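Local atomic coordinates of botulinum neurotoxin type C1 (PDB entry 3N7K), a protein that probably binds gangliosides such as GD1b on nerve cells through this receptor-binding domain of its heavy chain, an early step in the action of the neurotoxin. Residues N87-T92 with I185-D190; I94-N99 with N176-I181; F111-L116 with E123-F128; A363-K368 with S416-F421. All coordinates share one frame; numbering follows the deposited sequence.

Contact 1. Residues N87-T92 with I185-D190; sequences NLPGYT and INKIPD
Tyr91 and Lys187 sit opposite each other as an antiparallel non-hydrogen-bonded pair, where the short strand opening at Tyr91 meets the end of strand 180-187 in the concanavalin-like N-terminal half. The tight part is centred on the backbone. In the neighbouring hydrogen-bonded pair Thr92 N gives to Asn186 O at 2.7 Å, and Asn186 N answers to Thr92 O at 3.0 Å, in the carbonyl plane. A third bond lies past the end of the strands, from Ile188 N to Gly90 O at 2.9 Å. This bond is almost straight at its hydrogen (167°), yet the donor stands above the carbonyl plane with a C=O...N angle of only 112°. On the other edge of its strand, Tyr91 bonds through its backbone to Ile107. The Tyr91 ring turns one face to Lys187, CE1 to CB 4.0 Å. Over the sheet face that carries Thr92 and Asn186, Ile188 meets Thr92 at about a right angle, with CD1 3.2 Å from OG1. Lys187 starts with CG anti to its backbone N (chi1 -166°), and the extended chain still packs closely where it crosses Pro89, CE to CB 3.4 Å.

Past that crossing, toward solvent, the contact slackens. Lys187 NZ has a long salt bridge, 3.9 Å, to OD1 of the poorly ordered Asp190. The amide of Asn186 turns elsewhere, its ND2 bonding Glu184. The pairing is therefore carried by main-chain polar groups, while the lysine contributes methylenes to the packing and its ammonium to no more than a long charge pair on the exposed side.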
# COMPACT_ATOMS: atom_id res chain seq x y z
N ASN A 87 -1.36 3.32 17.99
CA ASN A 87 -1.63 4.09 19.20
C ASN A 87 -1.86 5.55 18.84
O ASN A 87 -2.39 6.31 19.64
CB ASN A 87 -0.43 4.00 20.14
CG ASN A 87 0.79 4.70 19.58
OD1 ASN A 87 0.93 5.93 19.72
ND2 ASN A 87 1.66 3.94 18.92
N LEU A 88 -1.45 5.91 17.63
CA LEU A 88 -1.55 7.28 17.13
C LEU A 88 -2.63 8.16 17.77
O LEU A 88 -3.77 7.73 17.97
CB LEU A 88 -1.76 7.26 15.62
CG LEU A 88 -1.44 8.62 14.98
CD1 LEU A 88 0.07 8.81 14.98
CD2 LEU A 88 -2.00 8.69 13.57
N PRO A 89 -2.26 9.40 18.14
CA PRO A 89 -3.26 10.30 18.74
C PRO A 89 -4.21 10.88 17.69
O PRO A 89 -4.05 10.67 16.49
CB PRO A 89 -2.39 11.37 19.42
CG PRO A 89 -1.15 11.39 18.59
CD PRO A 89 -0.90 9.92 18.36
N GLY A 90 -5.22 11.59 18.17
CA GLY A 90 -6.20 12.18 17.27
C GLY A 90 -5.54 13.20 16.38
O GLY A 90 -4.62 13.92 16.81
N TYR A 91 -6.01 13.26 15.14
CA TYR A 91 -5.49 14.17 14.13
C TYR A 91 -6.56 14.46 13.09
O TYR A 91 -7.21 13.54 12.60
CB TYR A 91 -4.32 13.54 13.38
CG TYR A 91 -2.97 13.64 14.04
CD1 TYR A 91 -2.18 14.77 13.88
CD2 TYR A 91 -2.46 12.57 14.77
CE1 TYR A 91 -0.90 14.84 14.44
CE2 TYR A 91 -1.19 12.63 15.34
CZ TYR A 91 -0.41 13.76 15.16
OH TYR A 91 0.85 13.80 15.70
N THR A 92 -6.74 15.73 12.76
CA THR A 92 -7.68 16.08 11.71
C THR A 92 -6.76 16.17 10.48
O THR A 92 -5.71 16.82 10.55
CB THR A 92 -8.34 17.46 11.95
OG1 THR A 92 -9.09 17.44 13.17
CG2 THR A 92 -9.30 17.79 10.81
N ILE A 185 -2.14 18.40 8.77
CA ILE A 185 -2.14 17.48 9.90
C ILE A 185 -2.28 18.27 11.21
O ILE A 185 -1.43 19.11 11.52
CB ILE A 185 -0.82 16.68 9.97
CG1 ILE A 185 -0.55 15.97 8.64
CG2 ILE A 185 -0.88 15.68 11.11
CD1 ILE A 185 -1.53 14.88 8.30
N ASN A 186 -3.33 18.01 11.98
CA ASN A 186 -3.54 18.71 13.25
C ASN A 186 -3.98 17.81 14.39
O ASN A 186 -5.03 17.18 14.31
CB ASN A 186 -4.54 19.83 13.08
CG ASN A 186 -3.97 20.98 12.31
OD1 ASN A 186 -2.91 21.51 12.67
ND2 ASN A 186 -4.65 21.37 11.24
N LYS A 187 -3.18 17.78 15.45
CA LYS A 187 -3.48 16.96 16.61
C LYS A 187 -4.72 17.43 17.36
O LYS A 187 -4.88 18.62 17.65
CB LYS A 187 -2.28 16.91 17.55
CG LYS A 187 -2.38 15.82 18.60
CD LYS A 187 -1.10 15.67 19.39
CE LYS A 187 -1.16 14.46 20.32
NZ LYS A 187 0.04 14.34 21.20
N ILE A 188 -5.59 16.48 17.66
CA ILE A 188 -6.83 16.74 18.37
C ILE A 188 -6.57 17.02 19.85
O ILE A 188 -5.57 16.57 20.40
CB ILE A 188 -7.79 15.53 18.20
CG1 ILE A 188 -8.67 15.74 16.97
CG2 ILE A 188 -8.63 15.32 19.44
CD1 ILE A 188 -7.91 15.92 15.69
N PRO A 189 -7.48 17.79 20.51
CA PRO A 189 -7.43 18.17 21.93
C PRO A 189 -7.24 16.98 22.88
O PRO A 189 -8.16 16.19 23.09
CB PRO A 189 -8.76 18.87 22.14
CG PRO A 189 -8.97 19.56 20.84
CD PRO A 189 -8.59 18.49 19.83
N ASP A 190 -6.04 16.89 23.45
CA ASP A 190 -5.66 15.81 24.36
C ASP A 190 -6.72 15.34 25.35
O ASP A 190 -7.88 15.76 25.32
CB ASP A 190 -4.40 16.22 25.13
CG ASP A 190 -3.26 16.63 24.22
OD1 ASP A 190 -2.89 15.83 23.34
OD2 ASP A 190 -2.73 17.75 24.39

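Contact 2. Residues I94-N99 with N176-I181; sequences IDSVKN and NFSKTI
Ser96 meets Thr180 within a curled antiparallel sheet in the concanavalin-like half of the domain, where an ST turn leads into strand 180-187. Between the segments the hydrogen bonding falls to one serine hydroxyl. With chi1 at -171° the OG of Ser96 swings to the side opposite the backbone N, which carries it across to donate to Thr180 O at 2.7 Å. The donor lies 46° out of the carbonyl plane. The backbones themselves pair just beyond, Asp95 with Thr182, while Ser96 bonds on its other side to Trp103 of strand 102-107.

Weaker CA-H...O contacts fill in between: Ser96 CA approaches the same Thr180 O at 3.2 Å, and Ile181 CA approaches Asp95 O at 3.4 Å. That carbonyl of Thr180 thus receives the hydroxyl and, more weakly, a CA-H from the same residue.

Apolar packing forms the buried end. Ile94 and Ile181 lie side by side and point the same way, CG2 to CG2 3.6 Å, and both also touch Trp103. At the exposed end Lys98 lays its CB beside Ser178, 3.7 Å from OG, before the chain bends at its second torsion and leads away. Asp95 points away from the contact, and its OD1 is taken by Ser104. Closing the ST turn, Ser178 OG accepts from Thr180 N at 3.1 Å, with an N-H...O angle of 156°.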
# COMPACT_ATOMS: atom_id res chain seq x y z
N ILE A 94 -8.12 16.16 6.78
CA ILE A 94 -8.79 16.95 5.75
C ILE A 94 -9.97 17.57 6.50
O ILE A 94 -10.77 16.85 7.10
CB ILE A 94 -9.31 16.10 4.54
CG1 ILE A 94 -8.16 15.70 3.61
CG2 ILE A 94 -10.28 16.92 3.70
CD1 ILE A 94 -7.36 14.51 4.09
N ASP A 95 -10.07 18.90 6.49
CA ASP A 95 -11.16 19.55 7.21
C ASP A 95 -12.00 20.55 6.42
O ASP A 95 -11.47 21.49 5.81
CB ASP A 95 -10.60 20.24 8.45
CG ASP A 95 -11.70 20.72 9.39
OD1 ASP A 95 -12.29 19.86 10.08
OD2 ASP A 95 -11.96 21.95 9.42
N SER A 96 -13.32 20.36 6.43
CA SER A 96 -14.22 21.28 5.75
C SER A 96 -15.39 21.68 6.66
O SER A 96 -16.57 21.48 6.34
CB SER A 96 -14.74 20.64 4.46
OG SER A 96 -15.44 21.59 3.68
N VAL A 97 -15.05 22.24 7.82
CA VAL A 97 -16.02 22.71 8.80
C VAL A 97 -15.73 24.20 9.07
O VAL A 97 -14.74 24.54 9.71
CB VAL A 97 -15.90 21.91 10.11
CG1 VAL A 97 -16.73 22.56 11.20
CG2 VAL A 97 -16.35 20.49 9.88
N LYS A 98 -16.59 25.07 8.55
CA LYS A 98 -16.46 26.52 8.69
C LYS A 98 -16.65 27.02 10.11
O LYS A 98 -15.77 27.66 10.69
CB LYS A 98 -17.45 27.24 7.76
CG LYS A 98 -17.62 28.74 8.03
CD LYS A 98 -16.31 29.53 7.98
CE LYS A 98 -16.56 31.00 8.33
NZ LYS A 98 -15.32 31.82 8.39
N ASN A 99 -17.82 26.74 10.67
CA ASN A 99 -18.10 27.15 12.04
C ASN A 99 -18.13 25.87 12.89
O ASN A 99 -17.10 25.47 13.47
CB ASN A 99 -19.44 27.87 12.11
CG ASN A 99 -20.56 27.07 11.50
OD1 ASN A 99 -20.56 26.81 10.28
ND2 ASN A 99 -21.50 26.64 12.33
N ASN A 176 -24.52 22.79 7.56
CA ASN A 176 -24.03 23.80 6.63
C ASN A 176 -22.69 23.45 6.03
O ASN A 176 -21.66 23.61 6.69
CB ASN A 176 -23.91 25.12 7.35
CG ASN A 176 -24.60 26.23 6.63
OD1 ASN A 176 -24.30 26.51 5.47
ND2 ASN A 176 -25.55 26.87 7.31
N PHE A 177 -22.68 23.00 4.79
CA PHE A 177 -21.42 22.64 4.15
C PHE A 177 -20.55 23.86 3.88
O PHE A 177 -21.05 24.92 3.50
CB PHE A 177 -21.69 21.86 2.87
CG PHE A 177 -22.33 20.53 3.13
CD1 PHE A 177 -21.64 19.55 3.85
CD2 PHE A 177 -23.66 20.30 2.77
CE1 PHE A 177 -22.28 18.36 4.22
CE2 PHE A 177 -24.31 19.11 3.13
CZ PHE A 177 -23.62 18.13 3.87
N SER A 178 -19.25 23.69 4.12
CA SER A 178 -18.29 24.76 3.91
C SER A 178 -17.63 24.61 2.54
O SER A 178 -17.38 23.49 2.08
CB SER A 178 -17.22 24.74 5.01
OG SER A 178 -16.16 25.63 4.71
N LYS A 179 -17.36 25.73 1.89
CA LYS A 179 -16.72 25.74 0.58
C LYS A 179 -15.20 25.60 0.75
O LYS A 179 -14.46 25.41 -0.22
CB LYS A 179 -17.04 27.04 -0.16
CG LYS A 179 -16.42 28.28 0.47
CD LYS A 179 -16.68 29.50 -0.40
CE LYS A 179 -16.00 30.74 0.16
NZ LYS A 179 -16.16 31.93 -0.73
N THR A 180 -14.75 25.69 1.99
CA THR A 180 -13.33 25.56 2.27
C THR A 180 -12.96 24.17 2.79
O THR A 180 -13.59 23.62 3.70
CB THR A 180 -12.88 26.62 3.29
OG1 THR A 180 -12.90 27.91 2.66
CG2 THR A 180 -11.48 26.33 3.80
N ILE A 181 -11.93 23.61 2.17
CA ILE A 181 -11.40 22.31 2.53
C ILE A 181 -9.94 22.61 2.85
O ILE A 181 -9.21 23.10 1.98
CB ILE A 181 -11.44 21.33 1.35
CG1 ILE A 181 -12.84 21.30 0.73
CG2 ILE A 181 -11.01 19.94 1.80
CD1 ILE A 181 -12.94 20.45 -0.50

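Contact 3. Residues F111-L116 with E123-F128; sequences FLVFTL and EQSINF
Thr115 and Ser125 join across two paired strands through their hydroxyls, OG1 to OG 2.6 Å, and either may be the donor. The other hydrogen bonds between the strands are backbone ones. Leu112 with Phe128 and Phe114 with Ile126 each exchange two bonds, the shortest being Phe114 N to Ile126 O at 2.8 Å, nearly along the C=O axis (169°). At the Leu116-Gln124 pair the ladder is less regular: Leu116 N reaches Gln124 O at 3.0 Å from above the carbonyl plane, and the return bond from Gln124 N is weak and bent.

Apolar contacts lie on the inner face. Leu112 CB comes to the edge of the Phe128 ring, 4.0 Å from CD2, and Ile126 CG2 lies at the edge of the Phe114 ring, 4.1 Å from CD1. This face packs against strands 143-150, 154-159 and 162-168.

On the other face Val113 CG2 touches Ser125 CB at 3.6 Å. At one end the Asn127 amide meets the edge of the Phe111 ring through ND2, the planes 84° apart; chi1 of Asn127, 66°, turns the amide toward Phe111.

Two successive antiparallel strands form a beta hairpin whose largely apolar face packs inward, as in a concanavalin-like beta sandwich.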
# COMPACT_ATOMS: atom_id res chain seq x y z
N PHE A 111 -7.67 4.15 13.19
CA PHE A 111 -8.86 4.49 12.44
C PHE A 111 -8.68 5.70 11.54
O PHE A 111 -7.88 6.60 11.82
CB PHE A 111 -10.05 4.79 13.36
CG PHE A 111 -10.44 3.66 14.26
CD1 PHE A 111 -9.90 3.55 15.53
CD2 PHE A 111 -11.39 2.72 13.85
CE1 PHE A 111 -10.30 2.53 16.38
CE2 PHE A 111 -11.79 1.69 14.69
CZ PHE A 111 -11.25 1.60 15.96
N LEU A 112 -9.44 5.68 10.46
CA LEU A 112 -9.52 6.77 9.49
C LEU A 112 -11.02 7.02 9.52
O LEU A 112 -11.81 6.18 9.06
CB LEU A 112 -9.09 6.31 8.08
CG LEU A 112 -9.39 7.31 6.95
CD1 LEU A 112 -8.96 8.71 7.35
CD2 LEU A 112 -8.68 6.90 5.67
N VAL A 113 -11.43 8.15 10.10
CA VAL A 113 -12.85 8.45 10.21
C VAL A 113 -13.34 9.67 9.42
O VAL A 113 -12.66 10.71 9.34
CB VAL A 113 -13.26 8.56 11.72
CG1 VAL A 113 -12.08 9.01 12.55
CG2 VAL A 113 -14.43 9.51 11.89
N PHE A 114 -14.51 9.49 8.81
CA PHE A 114 -15.17 10.54 8.05
C PHE A 114 -16.30 11.03 8.93
O PHE A 114 -16.99 10.23 9.56
CB PHE A 114 -15.74 10.02 6.73
CG PHE A 114 -16.59 11.04 6.00
CD1 PHE A 114 -17.98 10.98 6.05
CD2 PHE A 114 -15.99 12.10 5.32
CE1 PHE A 114 -18.76 11.97 5.44
CE2 PHE A 114 -16.77 13.09 4.70
CZ PHE A 114 -18.15 13.03 4.77
N THR A 115 -16.49 12.34 8.96
CA THR A 115 -17.52 12.91 9.80
C THR A 115 -18.36 13.98 9.14
O THR A 115 -17.85 14.82 8.40
CB THR A 115 -16.90 13.54 11.07
OG1 THR A 115 -16.00 12.61 11.68
CG2 THR A 115 -18.00 13.93 12.06
N LEU A 116 -19.65 13.94 9.45
CA LEU A 116 -20.62 14.92 8.97
C LEU A 116 -21.01 15.64 10.27
O LEU A 116 -21.45 15.02 11.24
CB LEU A 116 -21.82 14.20 8.34
CG LEU A 116 -22.16 14.53 6.88
CD1 LEU A 116 -20.91 14.47 6.01
CD2 LEU A 116 -23.22 13.57 6.36
N GLU A 123 -23.08 15.08 15.48
CA GLU A 123 -22.26 14.64 14.36
C GLU A 123 -22.74 13.27 13.91
O GLU A 123 -23.72 12.75 14.42
CB GLU A 123 -20.80 14.53 14.78
CG GLU A 123 -20.61 13.75 16.06
CD GLU A 123 -19.27 13.03 16.12
OE1 GLU A 123 -19.10 12.01 15.41
OE2 GLU A 123 -18.37 13.49 16.87
N GLN A 124 -22.04 12.69 12.93
CA GLN A 124 -22.33 11.36 12.41
C GLN A 124 -21.08 10.92 11.65
O GLN A 124 -20.80 11.40 10.56
CB GLN A 124 -23.57 11.37 11.49
CG GLN A 124 -23.86 10.03 10.79
CD GLN A 124 -25.36 9.68 10.69
OE1 GLN A 124 -26.18 10.49 10.24
NE2 GLN A 124 -25.70 8.47 11.09
N SER A 125 -20.32 10.02 12.26
CA SER A 125 -19.08 9.54 11.66
C SER A 125 -19.16 8.11 11.19
O SER A 125 -20.03 7.35 11.58
CB SER A 125 -17.91 9.68 12.65
OG SER A 125 -17.66 11.04 12.97
N ILE A 126 -18.21 7.75 10.33
CA ILE A 126 -18.12 6.41 9.79
C ILE A 126 -16.61 6.22 9.70
O ILE A 126 -15.88 7.20 9.57
CB ILE A 126 -18.83 6.35 8.39
CG1 ILE A 126 -19.11 4.90 8.01
CG2 ILE A 126 -17.98 7.05 7.31
CD1 ILE A 126 -19.98 4.76 6.78
N ASN A 127 -16.12 5.00 9.81
CA ASN A 127 -14.68 4.84 9.74
C ASN A 127 -14.18 3.55 9.14
O ASN A 127 -14.94 2.65 8.79
CB ASN A 127 -14.05 4.99 11.13
CG ASN A 127 -14.46 3.87 12.10
OD1 ASN A 127 -15.33 4.06 12.94
ND2 ASN A 127 -13.82 2.70 11.97
N PHE A 128 -12.86 3.50 9.03
CA PHE A 128 -12.12 2.36 8.51
C PHE A 128 -11.10 2.04 9.59
O PHE A 128 -10.42 2.94 10.09
CB PHE A 128 -11.43 2.73 7.19
CG PHE A 128 -10.20 1.91 6.90
CD1 PHE A 128 -10.28 0.54 6.74
CD2 PHE A 128 -8.96 2.53 6.79
CE1 PHE A 128 -9.13 -0.21 6.46
CE2 PHE A 128 -7.81 1.79 6.51
CZ PHE A 128 -7.90 0.42 6.35

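Contact 4. Residues A363-K368 with S416-F421; sequences ASQIFK and STHWGF
Ile366 lays its CG1 against the indole of Trp419, 3.5 Å from CD1, the two side chains crossing at about a right angle in the buried interior of the trefoil-family C-terminal half. Strand 361-369 here meets the start of strand 419-423, and the strand pieces 363-368 and 419-421 run 122° apart, splayed well away from antiparallel pairing. Ile366 also brings CD1 to the edge of the Phe421 ring, so one branch of the isoleucine serves both aromatics. Trp419 packs in turn on Met249 and Asn251 of strand 246-251, and its NE1 has a weak bond to Cys380 O.

Beside this cluster the backbones meet around Ser364 and Trp419, with one good hydrogen bond. Trp419 N donates to Ser364 O at 3.0 Å, almost straight at the hydrogen (171°). The reverse approach, Ser364 N to Trp419 O, is short but strongly bent and counts as weak. His418 CA adds a CA-H...O contact to the same Ser364 O at 3.5 Å.

To either side of Ser364 in the chain, Ala363 CB packs on His418 CB at 4.1 Å, while Gln365 crosses Thr417 with CG 3.6 Å from Thr417 O. The hydroxyl of Thr417 is bonded to Ser414 O. Ser364 places OG between its backbone N and carbonyl carbon (chi1 69°), which brings it 3.8 Å from Phe421 CE1 and lets it bond weakly to Trp419 O at 3.4 Å.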
# COMPACT_ATOMS: atom_id res chain seq x y z
N ALA A 363 1.56 -7.12 -2.84
CA ALA A 363 2.48 -8.23 -3.00
C ALA A 363 2.71 -8.60 -4.48
O ALA A 363 2.45 -7.80 -5.38
CB ALA A 363 1.96 -9.43 -2.23
N SER A 364 3.21 -9.81 -4.71
CA SER A 364 3.46 -10.25 -6.08
C SER A 364 3.57 -11.76 -6.14
O SER A 364 3.48 -12.45 -5.12
CB SER A 364 4.76 -9.62 -6.62
OG SER A 364 5.92 -10.14 -5.97
N GLN A 365 3.76 -12.29 -7.34
CA GLN A 365 3.93 -13.71 -7.53
C GLN A 365 5.17 -13.93 -8.38
O GLN A 365 5.33 -13.31 -9.43
CB GLN A 365 2.68 -14.33 -8.17
CG GLN A 365 1.74 -14.92 -7.13
CD GLN A 365 0.31 -15.10 -7.62
OE1 GLN A 365 -0.47 -15.83 -7.01
NE2 GLN A 365 -0.06 -14.42 -8.71
N ILE A 366 6.06 -14.79 -7.90
CA ILE A 366 7.29 -15.06 -8.62
C ILE A 366 7.24 -16.46 -9.21
O ILE A 366 7.03 -17.44 -8.49
CB ILE A 366 8.51 -15.00 -7.69
CG1 ILE A 366 8.24 -14.07 -6.49
CG2 ILE A 366 9.74 -14.60 -8.51
CD1 ILE A 366 8.42 -12.63 -6.74
N PHE A 367 7.48 -16.53 -10.51
CA PHE A 367 7.43 -17.81 -11.20
C PHE A 367 8.79 -18.19 -11.74
O PHE A 367 9.60 -17.32 -12.03
CB PHE A 367 6.42 -17.73 -12.33
CG PHE A 367 5.05 -17.38 -11.88
CD1 PHE A 367 4.09 -18.37 -11.69
CD2 PHE A 367 4.72 -16.06 -11.60
CE1 PHE A 367 2.82 -18.05 -11.23
CE2 PHE A 367 3.45 -15.72 -11.14
CZ PHE A 367 2.50 -16.72 -10.96
N LYS A 368 9.03 -19.48 -11.88
CA LYS A 368 10.29 -19.97 -12.40
C LYS A 368 10.14 -20.10 -13.92
O LYS A 368 9.30 -20.85 -14.41
CB LYS A 368 10.65 -21.32 -11.77
CG LYS A 368 12.03 -21.86 -12.13
CD LYS A 368 13.15 -21.12 -11.41
CE LYS A 368 14.47 -21.27 -12.15
NZ LYS A 368 14.51 -20.44 -13.39
N SER A 416 0.42 -17.99 0.33
CA SER A 416 1.77 -18.45 0.63
C SER A 416 2.69 -18.20 -0.55
O SER A 416 3.90 -18.38 -0.45
CB SER A 416 1.77 -19.95 0.93
OG SER A 416 1.78 -20.71 -0.28
N THR A 417 2.10 -17.81 -1.67
CA THR A 417 2.86 -17.54 -2.89
C THR A 417 2.93 -16.03 -3.08
O THR A 417 3.52 -15.53 -4.05
CB THR A 417 2.16 -18.17 -4.12
OG1 THR A 417 0.91 -17.51 -4.36
CG2 THR A 417 1.88 -19.64 -3.88
N HIS A 418 2.33 -15.30 -2.14
CA HIS A 418 2.30 -13.84 -2.15
C HIS A 418 3.54 -13.29 -1.46
O HIS A 418 3.71 -13.44 -0.25
CB HIS A 418 1.04 -13.33 -1.45
CG HIS A 418 -0.23 -13.66 -2.18
ND1 HIS A 418 -0.30 -14.64 -3.16
CD2 HIS A 418 -1.48 -13.15 -2.08
CE1 HIS A 418 -1.54 -14.71 -3.62
NE2 HIS A 418 -2.27 -13.82 -2.98
N TRP A 419 4.41 -12.65 -2.24
CA TRP A 419 5.65 -12.08 -1.75
C TRP A 419 5.62 -10.57 -1.75
O TRP A 419 5.14 -9.95 -2.71
CB TRP A 419 6.83 -12.52 -2.62
CG TRP A 419 7.00 -13.98 -2.62
CD1 TRP A 419 6.54 -14.86 -3.56
CD2 TRP A 419 7.61 -14.76 -1.59
NE1 TRP A 419 6.82 -16.15 -3.17
CE2 TRP A 419 7.48 -16.12 -1.97
CE3 TRP A 419 8.26 -14.45 -0.39
CZ2 TRP A 419 7.97 -17.16 -1.18
CZ3 TRP A 419 8.75 -15.48 0.39
CH2 TRP A 419 8.60 -16.82 -0.00
N GLY A 420 6.13 -9.99 -0.66
CA GLY A 420 6.18 -8.54 -0.53
C GLY A 420 7.61 -8.02 -0.44
O GLY A 420 8.52 -8.75 -0.02
N PHE A 421 7.82 -6.77 -0.82
CA PHE A 421 9.14 -6.16 -0.79
C PHE A 421 9.18 -4.85 -0.02
O PHE A 421 8.78 -3.80 -0.53
CB PHE A 421 9.64 -5.92 -2.21
CG PHE A 421 9.89 -7.18 -2.98
CD1 PHE A 421 9.00 -7.61 -3.95
CD2 PHE A 421 11.02 -7.96 -2.72
CE1 PHE A 421 9.23 -8.78 -4.65
CE2 PHE A 421 11.26 -9.14 -3.41
CZ PHE A 421 10.36 -9.55 -4.38

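Contacts 1, 2 and 3 belong to one curled antiparallel sheet of the concanavalin-like half. Contacts 1 and 2 use the two ends of strand 180-187, with centres 18 Å apart; their partner strands 91-93 and 95-97 follow each other around a corner at Ile94. Strand 102-107 pairs with both of these and then with strand 111-117, which carries the sheet on to contact 3, centred 14 Å from contact 1 and 15 Å from contact 2. Contact 4 stands apart in the trefoil-family half, across the chain's centre and 34 to 44 Å from the others, centre to centre. All four are strand packing within the two halves.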